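Local coordinates for glucose-inhibited division protein A-related protein, probable oxidoreductase (Thermus thermophilus, PDB 2CUL) that binds flavin-adenine dinucleotide in a Rossmann-type domain and is probably an oxidoreductase related to the glucose-inhibited division protein GidA, at residues Val29-Gln34 against Leu84-Thr90; Lys116-Gly122 against Leu201-Cys207. One frame throughout, in Å; residues are numbered along the deposited sequence.

Interaction 1 of 2, residues Val29-Gln34 against Leu84-Thr90. With FAD (flavin-adenine dinucleotide), chain B.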
loop_
_atom_site.group_PDB
_atom_site.type_symbol
_atom_site.label_atom_id
_atom_site.label_comp_id
_atom_site.label_asym_id
_atom_site.label_seq_id
_atom_site.Cartn_x
_atom_site.Cartn_y
_atom_site.Cartn_z
ATOM N N VAL A 29 -12.531 5.718 6.179
ATOM C CA VAL A 29 -11.444 5.330 5.294
ATOM C C VAL A 29 -11.865 4.675 3.989
ATOM O O VAL A 29 -12.757 3.828 3.953
ATOM C CB VAL A 29 -10.488 4.346 6.001
ATOM C CG1 VAL A 29 -9.347 3.960 5.066
ATOM C CG2 VAL A 29 -9.953 4.966 7.271
ATOM N N GLY A 30 -11.201 5.085 2.917
ATOM C CA GLY A 30 -11.444 4.498 1.617
ATOM C C GLY A 30 -10.157 3.771 1.281
ATOM O O GLY A 30 -9.095 4.391 1.219
ATOM N N LEU A 31 -10.239 2.455 1.102
ATOM C CA LEU A 31 -9.067 1.653 0.772
ATOM C C LEU A 31 -9.206 1.174 -0.666
ATOM O O LEU A 31 -9.965 0.248 -0.962
ATOM C CB LEU A 31 -8.957 0.460 1.727
ATOM C CG LEU A 31 -7.756 -0.475 1.559
ATOM C CD1 LEU A 31 -6.449 0.323 1.594
ATOM C CD2 LEU A 31 -7.776 -1.509 2.680
ATOM N N LEU A 32 -8.466 1.832 -1.553
ATOM C CA LEU A 32 -8.484 1.540 -2.983
ATOM C C LEU A 32 -7.342 0.602 -3.349
ATOM O O LEU A 32 -6.203 0.824 -2.942
ATOM C CB LEU A 32 -8.357 2.864 -3.745
ATOM C CG LEU A 32 -8.337 2.925 -5.273
ATOM C CD1 LEU A 32 -8.651 4.357 -5.703
ATOM C CD2 LEU A 32 -6.982 2.484 -5.810
ATOM N N THR A 33 -7.640 -0.451 -4.106
ATOM C CA THR A 33 -6.595 -1.391 -4.493
ATOM C C THR A 33 -6.914 -2.001 -5.860
ATOM O O THR A 33 -8.072 -2.262 -6.177
ATOM C CB THR A 33 -6.419 -2.465 -3.380
ATOM O OG1 THR A 33 -5.077 -2.964 -3.407
ATOM C CG2 THR A 33 -7.415 -3.606 -3.549
ATOM N N GLN A 34 -5.886 -2.212 -6.681
ATOM C CA GLN A 34 -6.108 -2.719 -8.033
ATOM C C GLN A 34 -6.693 -4.112 -8.172
ATOM O O GLN A 34 -7.386 -4.393 -9.151
ATOM C CB GLN A 34 -4.825 -2.618 -8.868
ATOM C CG GLN A 34 -3.618 -3.344 -8.326
ATOM C CD GLN A 34 -2.352 -2.944 -9.068
ATOM O OE1 GLN A 34 -2.252 -1.828 -9.577
ATOM N NE2 GLN A 34 -1.378 -3.843 -9.122
ATOM N N LEU A 84 -14.759 1.419 7.181
ATOM C CA LEU A 84 -13.890 1.190 6.040
ATOM C C LEU A 84 -14.611 0.749 4.784
ATOM O O LEU A 84 -15.499 -0.101 4.833
ATOM C CB LEU A 84 -12.840 0.131 6.391
ATOM C CG LEU A 84 -11.892 -0.290 5.262
ATOM C CD1 LEU A 84 -11.096 0.917 4.770
ATOM C CD2 LEU A 84 -10.953 -1.371 5.776
ATOM N N HIS A 85 -14.235 1.346 3.657
ATOM C CA HIS A 85 -14.803 0.943 2.378
ATOM C C HIS A 85 -13.654 0.463 1.508
ATOM O O HIS A 85 -12.828 1.259 1.059
ATOM C CB HIS A 85 -15.505 2.085 1.656
ATOM C CG HIS A 85 -16.208 1.643 0.410
ATOM N ND1 HIS A 85 -16.450 2.484 -0.654
ATOM C CD2 HIS A 85 -16.725 0.440 0.064
ATOM C CE1 HIS A 85 -17.085 1.819 -1.603
ATOM N NE2 HIS A 85 -17.264 0.576 -1.192
ATOM N N LEU A 86 -13.601 -0.846 1.297
ATOM C CA LEU A 86 -12.569 -1.461 0.475
ATOM C C LEU A 86 -13.141 -1.617 -0.923
ATOM O O LEU A 86 -14.193 -2.234 -1.104
ATOM C CB LEU A 86 -12.197 -2.832 1.050
ATOM C CG LEU A 86 -11.335 -3.759 0.189
ATOM C CD1 LEU A 86 -9.991 -3.103 -0.117
ATOM C CD2 LEU A 86 -11.125 -5.076 0.935
ATOM N N PHE A 87 -12.472 -1.046 -1.918
ATOM C CA PHE A 87 -12.977 -1.160 -3.279
ATOM C C PHE A 87 -11.860 -1.317 -4.299
ATOM O O PHE A 87 -10.699 -0.994 -4.030
ATOM C CB PHE A 87 -13.870 0.047 -3.618
ATOM C CG PHE A 87 -13.150 1.366 -3.617
ATOM C CD1 PHE A 87 -12.659 1.905 -4.803
ATOM C CD2 PHE A 87 -12.966 2.074 -2.432
ATOM C CE1 PHE A 87 -12.000 3.130 -4.815
ATOM C CE2 PHE A 87 -12.303 3.305 -2.430
ATOM C CZ PHE A 87 -11.820 3.834 -3.626
ATOM N N GLN A 88 -12.222 -1.835 -5.468
ATOM C CA GLN A 88 -11.256 -2.069 -6.534
ATOM C C GLN A 88 -11.178 -0.903 -7.501
ATOM O O GLN A 88 -12.192 -0.366 -7.937
ATOM C CB GLN A 88 -11.627 -3.339 -7.310
ATOM C CG GLN A 88 -10.634 -3.744 -8.414
ATOM C CD GLN A 88 -10.646 -2.797 -9.613
ATOM O OE1 GLN A 88 -11.709 -2.379 -10.078
ATOM N NE2 GLN A 88 -9.461 -2.466 -10.128
ATOM N N ALA A 89 -9.950 -0.513 -7.816
ATOM C CA ALA A 89 -9.691 0.554 -8.770
ATOM C C ALA A 89 -8.188 0.584 -8.974
ATOM O O ALA A 89 -7.430 0.208 -8.079
ATOM C CB ALA A 89 -10.189 1.894 -8.234
ATOM N N THR A 90 -7.761 1.003 -10.160
ATOM C CA THR A 90 -6.335 1.078 -10.465
ATOM C C THR A 90 -5.905 2.538 -10.533
ATOM O O THR A 90 -6.238 3.241 -11.486
ATOM C CB THR A 90 -6.023 0.410 -11.813
ATOM O OG1 THR A 90 -6.529 -0.932 -11.807
ATOM C CG2 THR A 90 -4.521 0.375 -12.048
HETATM P PA FAD B . 2.192 -4.764 -0.709
HETATM O O1A FAD B . 2.849 -5.311 -1.906
HETATM O O2A FAD B . 1.857 -5.666 0.423
HETATM O O5B FAD B . 0.842 -4.031 -1.137
HETATM C C5B FAD B . 0.845 -3.090 -2.213
HETATM C C4B FAD B . -0.592 -3.031 -2.718
HETATM O O4B FAD B . -0.696 -1.872 -3.545
HETATM C C3B FAD B . -1.012 -4.230 -3.591
HETATM O O3B FAD B . -2.241 -4.785 -3.173
HETATM C C2B FAD B . -1.056 -3.645 -4.971
HETATM O O2B FAD B . -1.865 -4.322 -5.904
HETATM C C1B FAD B . -1.485 -2.210 -4.676
HETATM N N9A FAD B . -1.189 -1.244 -5.730
HETATM C C8A FAD B . 0.047 -0.935 -6.251
HETATM N N7A FAD B . -0.024 -0.008 -7.198
HETATM C C5A FAD B . -1.369 0.293 -7.289
HETATM C C6A FAD B . -2.082 1.199 -8.110
HETATM N N6A FAD B . -1.512 1.981 -9.009
HETATM N N1A FAD B . -3.457 1.259 -7.947
HETATM C C2A FAD B . -4.077 0.456 -7.017
HETATM N N3A FAD B . -3.447 -0.431 -6.203
HETATM C C4A FAD B . -2.098 -0.475 -6.380
HETATM N N1 FAD B . 8.819 -9.533 3.603
HETATM C C2 FAD B . 8.655 -10.598 4.459
HETATM O O2 FAD B . 8.445 -10.427 5.636
HETATM N N3 FAD B . 8.735 -11.897 3.935
HETATM C C4 FAD B . 8.972 -12.186 2.608
HETATM O O4 FAD B . 9.030 -13.369 2.209
HETATM C C4X FAD B . 9.145 -11.094 1.732
HETATM N N5 FAD B . 9.396 -11.307 0.384
HETATM C C5X FAD B . 9.567 -10.241 -0.480
HETATM C C6 FAD B . 9.819 -10.481 -1.830
HETATM C C7 FAD B . 9.994 -9.437 -2.758
HETATM C C7M FAD B . 10.258 -9.770 -4.205
HETATM C C8 FAD B . 9.906 -8.080 -2.280
HETATM C C8M FAD B . 10.073 -6.905 -3.206
HETATM C C9 FAD B . 9.658 -7.819 -0.910
HETATM C C9A FAD B . 9.482 -8.880 0.017
HETATM N N10 FAD B . 9.225 -8.661 1.417
HETATM C C10 FAD B . 9.059 -9.766 2.272
HETATM C "C1'" FAD B . 9.142 -7.267 2.010
HETATM C "C2'" FAD B . 7.760 -6.700 2.405
HETATM O "O2'" FAD B . 7.340 -7.292 3.605
HETATM C "C3'" FAD B . 6.686 -6.933 1.323
HETATM O "O3'" FAD B . 7.066 -6.339 0.083
HETATM C "C4'" FAD B . 5.316 -6.330 1.694
HETATM O "O4'" FAD B . 4.295 -6.817 0.827
HETATM C "C5'" FAD B . 5.410 -4.793 1.618
HETATM O "O5'" FAD B . 4.154 -4.216 2.009
HETATM P P FAD B . 3.486 -3.010 1.227
HETATM O O1P FAD B . 2.261 -2.712 1.988
HETATM O O2P FAD B . 4.459 -1.878 1.055
HETATM O O3P FAD B . 3.151 -3.568 -0.207
HETATM O O HOH W 1 -6.037 -3.548 -11.993
#
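On one face of this parallel strand pair, three leucines share a rotamer. Leu-84, Leu-86 and Leu-31 all take the tp conformation on the face they share with Val-29; Leu-84 CD1 thereby reaches Val-29 CG1 at 3.5 Å and Leu-31 CB at 3.7 Å, while Leu-86 CD1 lies 3.8 Å from Leu-31 CG. Helix 13-24 covers Val-29, Leu-31 and Leu-84. On the other face Phe-87, chi1 p, swings its ring back across Leu-32, with CZ 3.6 Å from Leu-32 CB and the CA of Gly-30 at the ring edge. Five alternating backbone hydrogen bonds, from His-85 N to Val-29 O (2.9 Å) through Ala-89 N to Thr-33 O (3.0 Å), link the second strand of the Rossmann-type fold to strand 84-97, its neighbour on the side away from strand 6-9. Near the C-terminal ends of the strands, the adenine lies against both segments: Gln-34 N is 3.1 Å from FAD N3A, and Leu-32 CD2 and Ala-89 O are 3.7 and 3.5 Å from FAD C2A. Gln-88, bent at chi2 m, donates a hydrogen bond from NE2 to Gln-34 O at 3.0 Å.

Interaction 2 of 2, residues Lys116-Gly122 against Leu201-Cys207. With FAD (flavin-adenine dinucleotide), chain B.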
loop_
_atom_site.group_PDB
_atom_site.type_symbol
_atom_site.label_atom_id
_atom_site.label_comp_id
_atom_site.label_asym_id
_atom_site.label_seq_id
_atom_site.Cartn_x
_atom_site.Cartn_y
_atom_site.Cartn_z
ATOM N N LYS A 116 -7.004 13.286 2.879
ATOM C CA LYS A 116 -5.585 12.967 2.930
ATOM C C LYS A 116 -5.431 11.735 2.056
ATOM O O LYS A 116 -6.258 10.824 2.117
ATOM C CB LYS A 116 -5.143 12.680 4.365
ATOM C CG LYS A 116 -5.179 13.920 5.247
ATOM C CD LYS A 116 -4.712 13.633 6.654
ATOM C CE LYS A 116 -4.693 14.910 7.474
ATOM N NZ LYS A 116 -6.007 15.606 7.418
ATOM N N VAL A 117 -4.394 11.719 1.226
ATOM C CA VAL A 117 -4.159 10.602 0.320
ATOM C C VAL A 117 -2.860 9.896 0.679
ATOM O O VAL A 117 -1.806 10.523 0.780
ATOM C CB VAL A 117 -4.107 11.087 -1.147
ATOM C CG1 VAL A 117 -3.829 9.919 -2.079
ATOM C CG2 VAL A 117 -5.431 11.755 -1.517
ATOM N N VAL A 118 -2.954 8.586 0.873
ATOM C CA VAL A 118 -1.812 7.764 1.253
ATOM C C VAL A 118 -1.434 6.776 0.160
ATOM O O VAL A 118 -2.282 6.025 -0.326
ATOM C CB VAL A 118 -2.126 6.939 2.528
ATOM C CG1 VAL A 118 -0.929 6.065 2.901
ATOM C CG2 VAL A 118 -2.495 7.865 3.680
ATOM N N LEU A 119 -0.160 6.776 -0.222
ATOM C CA LEU A 119 0.330 5.839 -1.222
ATOM C C LEU A 119 1.022 4.704 -0.469
ATOM O O LEU A 119 1.983 4.933 0.267
ATOM C CB LEU A 119 1.324 6.520 -2.173
ATOM C CG LEU A 119 0.774 7.679 -3.004
ATOM C CD1 LEU A 119 1.851 8.200 -3.947
ATOM C CD2 LEU A 119 -0.438 7.206 -3.802
ATOM N N ALA A 120 0.507 3.489 -0.635
ATOM C CA ALA A 120 1.062 2.299 0.015
ATOM C C ALA A 120 1.116 1.231 -1.068
ATOM O O ALA A 120 0.610 0.122 -0.894
ATOM C CB ALA A 120 0.147 1.846 1.157
ATOM N N VAL A 121 1.771 1.576 -2.173
ATOM C CA VAL A 121 1.850 0.715 -3.347
ATOM C C VAL A 121 2.942 -0.352 -3.415
ATOM O O VAL A 121 3.137 -0.969 -4.460
ATOM C CB VAL A 121 1.903 1.586 -4.628
ATOM C CG1 VAL A 121 0.625 2.423 -4.736
ATOM C CG2 VAL A 121 3.127 2.495 -4.601
ATOM N N GLY A 122 3.637 -0.573 -2.304
ATOM C CA GLY A 122 4.666 -1.598 -2.252
ATOM C C GLY A 122 5.716 -1.602 -3.345
ATOM O O GLY A 122 6.317 -0.575 -3.653
ATOM N N LEU A 201 -0.382 14.782 0.837
ATOM C CA LEU A 201 0.110 13.496 0.352
ATOM C C LEU A 201 1.008 12.769 1.346
ATOM O O LEU A 201 1.935 13.357 1.898
ATOM C CB LEU A 201 0.878 13.712 -0.953
ATOM C CG LEU A 201 1.352 12.474 -1.717
ATOM C CD1 LEU A 201 0.147 11.677 -2.193
ATOM C CD2 LEU A 201 2.201 12.903 -2.903
ATOM N N TYR A 202 0.730 11.483 1.549
ATOM C CA TYR A 202 1.496 10.643 2.468
ATOM C C TYR A 202 1.918 9.360 1.761
ATOM O O TYR A 202 1.350 8.996 0.739
ATOM C CB TYR A 202 0.635 10.275 3.679
ATOM C CG TYR A 202 0.168 11.468 4.474
ATOM C CD1 TYR A 202 0.863 11.887 5.608
ATOM C CD2 TYR A 202 -0.950 12.198 4.076
ATOM C CE1 TYR A 202 0.456 13.003 6.326
ATOM C CE2 TYR A 202 -1.365 13.317 4.786
ATOM C CZ TYR A 202 -0.657 13.714 5.910
ATOM O OH TYR A 202 -1.060 14.825 6.616
ATOM N N ALA A 203 2.919 8.680 2.310
ATOM C CA ALA A 203 3.382 7.418 1.748
ATOM C C ALA A 203 3.832 6.524 2.897
ATOM O O ALA A 203 4.340 7.009 3.910
ATOM C CB ALA A 203 4.524 7.651 0.780
ATOM N N VAL A 204 3.636 5.219 2.743
ATOM C CA VAL A 204 4.006 4.275 3.791
ATOM C C VAL A 204 4.361 2.914 3.200
ATOM O O VAL A 204 3.932 2.579 2.099
ATOM C CB VAL A 204 2.834 4.114 4.799
ATOM C CG1 VAL A 204 1.645 3.445 4.121
ATOM C CG2 VAL A 204 3.274 3.317 6.005
ATOM N N GLY A 205 5.163 2.144 3.929
ATOM C CA GLY A 205 5.524 0.819 3.462
ATOM C C GLY A 205 6.727 0.750 2.551
ATOM O O GLY A 205 7.551 1.664 2.507
ATOM N N LEU A 206 6.806 -0.345 1.804
ATOM C CA LEU A 206 7.921 -0.592 0.905
ATOM C C LEU A 206 8.146 0.480 -0.157
ATOM O O LEU A 206 9.278 0.662 -0.612
ATOM C CB LEU A 206 7.751 -1.955 0.228
ATOM C CG LEU A 206 9.076 -2.637 -0.121
ATOM C CD1 LEU A 206 9.720 -3.146 1.163
ATOM C CD2 LEU A 206 8.843 -3.785 -1.096
ATOM N N CYS A 207 7.096 1.192 -0.562
ATOM C CA CYS A 207 7.300 2.213 -1.585
ATOM C C CYS A 207 8.120 3.398 -1.068
ATOM O O CYS A 207 8.503 4.268 -1.847
ATOM C CB CYS A 207 5.960 2.678 -2.199
ATOM S SG CYS A 207 4.910 3.786 -1.226
HETATM P PA FAD B . 2.192 -4.764 -0.709
HETATM O O1A FAD B . 2.849 -5.311 -1.906
HETATM O O2A FAD B . 1.857 -5.666 0.423
HETATM O O5B FAD B . 0.842 -4.031 -1.137
HETATM C C5B FAD B . 0.845 -3.090 -2.213
HETATM C C4B FAD B . -0.592 -3.031 -2.718
HETATM O O4B FAD B . -0.696 -1.872 -3.545
HETATM C C3B FAD B . -1.012 -4.230 -3.591
HETATM O O3B FAD B . -2.241 -4.785 -3.173
HETATM C C2B FAD B . -1.056 -3.645 -4.971
HETATM O O2B FAD B . -1.865 -4.322 -5.904
HETATM C C1B FAD B . -1.485 -2.210 -4.676
HETATM N N9A FAD B . -1.189 -1.244 -5.730
HETATM C C8A FAD B . 0.047 -0.935 -6.251
HETATM N N7A FAD B . -0.024 -0.008 -7.198
HETATM C C5A FAD B . -1.369 0.293 -7.289
HETATM C C6A FAD B . -2.082 1.199 -8.110
HETATM N N6A FAD B . -1.512 1.981 -9.009
HETATM N N1A FAD B . -3.457 1.259 -7.947
HETATM C C2A FAD B . -4.077 0.456 -7.017
HETATM N N3A FAD B . -3.447 -0.431 -6.203
HETATM C C4A FAD B . -2.098 -0.475 -6.380
HETATM N N1 FAD B . 8.819 -9.533 3.603
HETATM C C2 FAD B . 8.655 -10.598 4.459
HETATM O O2 FAD B . 8.445 -10.427 5.636
HETATM N N3 FAD B . 8.735 -11.897 3.935
HETATM C C4 FAD B . 8.972 -12.186 2.608
HETATM O O4 FAD B . 9.030 -13.369 2.209
HETATM C C4X FAD B . 9.145 -11.094 1.732
HETATM N N5 FAD B . 9.396 -11.307 0.384
HETATM C C5X FAD B . 9.567 -10.241 -0.480
HETATM C C6 FAD B . 9.819 -10.481 -1.830
HETATM C C7 FAD B . 9.994 -9.437 -2.758
HETATM C C7M FAD B . 10.258 -9.770 -4.205
HETATM C C8 FAD B . 9.906 -8.080 -2.280
HETATM C C8M FAD B . 10.073 -6.905 -3.206
HETATM C C9 FAD B . 9.658 -7.819 -0.910
HETATM C C9A FAD B . 9.482 -8.880 0.017
HETATM N N10 FAD B . 9.225 -8.661 1.417
HETATM C C10 FAD B . 9.059 -9.766 2.272
HETATM C "C1'" FAD B . 9.142 -7.267 2.010
HETATM C "C2'" FAD B . 7.760 -6.700 2.405
HETATM O "O2'" FAD B . 7.340 -7.292 3.605
HETATM C "C3'" FAD B . 6.686 -6.933 1.323
HETATM O "O3'" FAD B . 7.066 -6.339 0.083
HETATM C "C4'" FAD B . 5.316 -6.330 1.694
HETATM O "O4'" FAD B . 4.295 -6.817 0.827
HETATM C "C5'" FAD B . 5.410 -4.793 1.618
HETATM O "O5'" FAD B . 4.154 -4.216 2.009
HETATM P P FAD B . 3.486 -3.010 1.227
HETATM O O1P FAD B . 2.261 -2.712 1.988
HETATM O O2P FAD B . 4.459 -1.878 1.055
HETATM O O3P FAD B . 3.151 -3.568 -0.207
HETATM O O HOH W 2 4.191 0.625 0.278
#
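In Rossmann-type flavoproteins the cofactor lies across the C-terminal ends of parallel strands, and the two segments here, strands 116-119 and 201-203 with the loops that follow them, illustrate that rule at one edge of the sheet. Three backbone hydrogen bonds hold the strands in parallel register: Tyr-202 N to Val-117 O (2.8 Å), Leu-119 N to Tyr-202 O (2.9 Å) and Val-204 N to Leu-119 O (3.0 Å). Past the last of these bonds, the CA-H...O contact of Ala-120 CA with Val-204 O (3.6 Å) continues the pairing.

Apolar packing occupies both faces. Val-118 CG1 meets Val-204 CG1 at 3.9 Å on the side covered by helix 213-230, and Val-118 CG2 lies 4.0 Å from Tyr-202 CB. On the opposite face Leu-201 CD1 approaches both Leu-119 CG (4.1 Å) and Val-117 CG1 (4.3 Å). Further along, Val-121 CG2 touches Cys-207 CB at 3.7 Å.

Where the strands have ended, the contact turns polar and serves the FAD pyrophosphate. Two glycines give the phosphates close access: Gly-122 has a positive phi and brings CA to 3.2 Å from FAD O3P, and at either Gly-122 or Gly-205 a CB would collide with phosphate oxygens. Leu-206 N donates a hydrogen bond to FAD O2P at 2.9 Å. A water completes the junction, accepting from Gly-122 N (2.9 Å) and Cys-207 N (3.1 Å) while donating to Val-204 O (2.7 Å) and, at 2.6 Å, to FAD O2P.

In the fold
Both contacts are parallel strand pairs of one mixed sheet, with strand 6-9 between them: it pairs with 29-33 on one side and with 116-119 on the other. Their centres lie 13 Å apart and their nearest atoms about 7 Å, so they do not touch, yet both reach FAD near their C-terminal ends. Interaction 1 is partly buried, its segment 84-90 carrying the exposed His-85, and it meets the adenosine end; interaction 2 is buried near the middle of the chain and meets chiefly the pyrophosphate, although Val-121 also reaches the adenine. Chemistry follows place: the Leu-32 side chain and backbone atoms of Gln-34 and Ala-89 flank the adenine, whereas glycines, the Leu-206 amide and a water serve the phosphates.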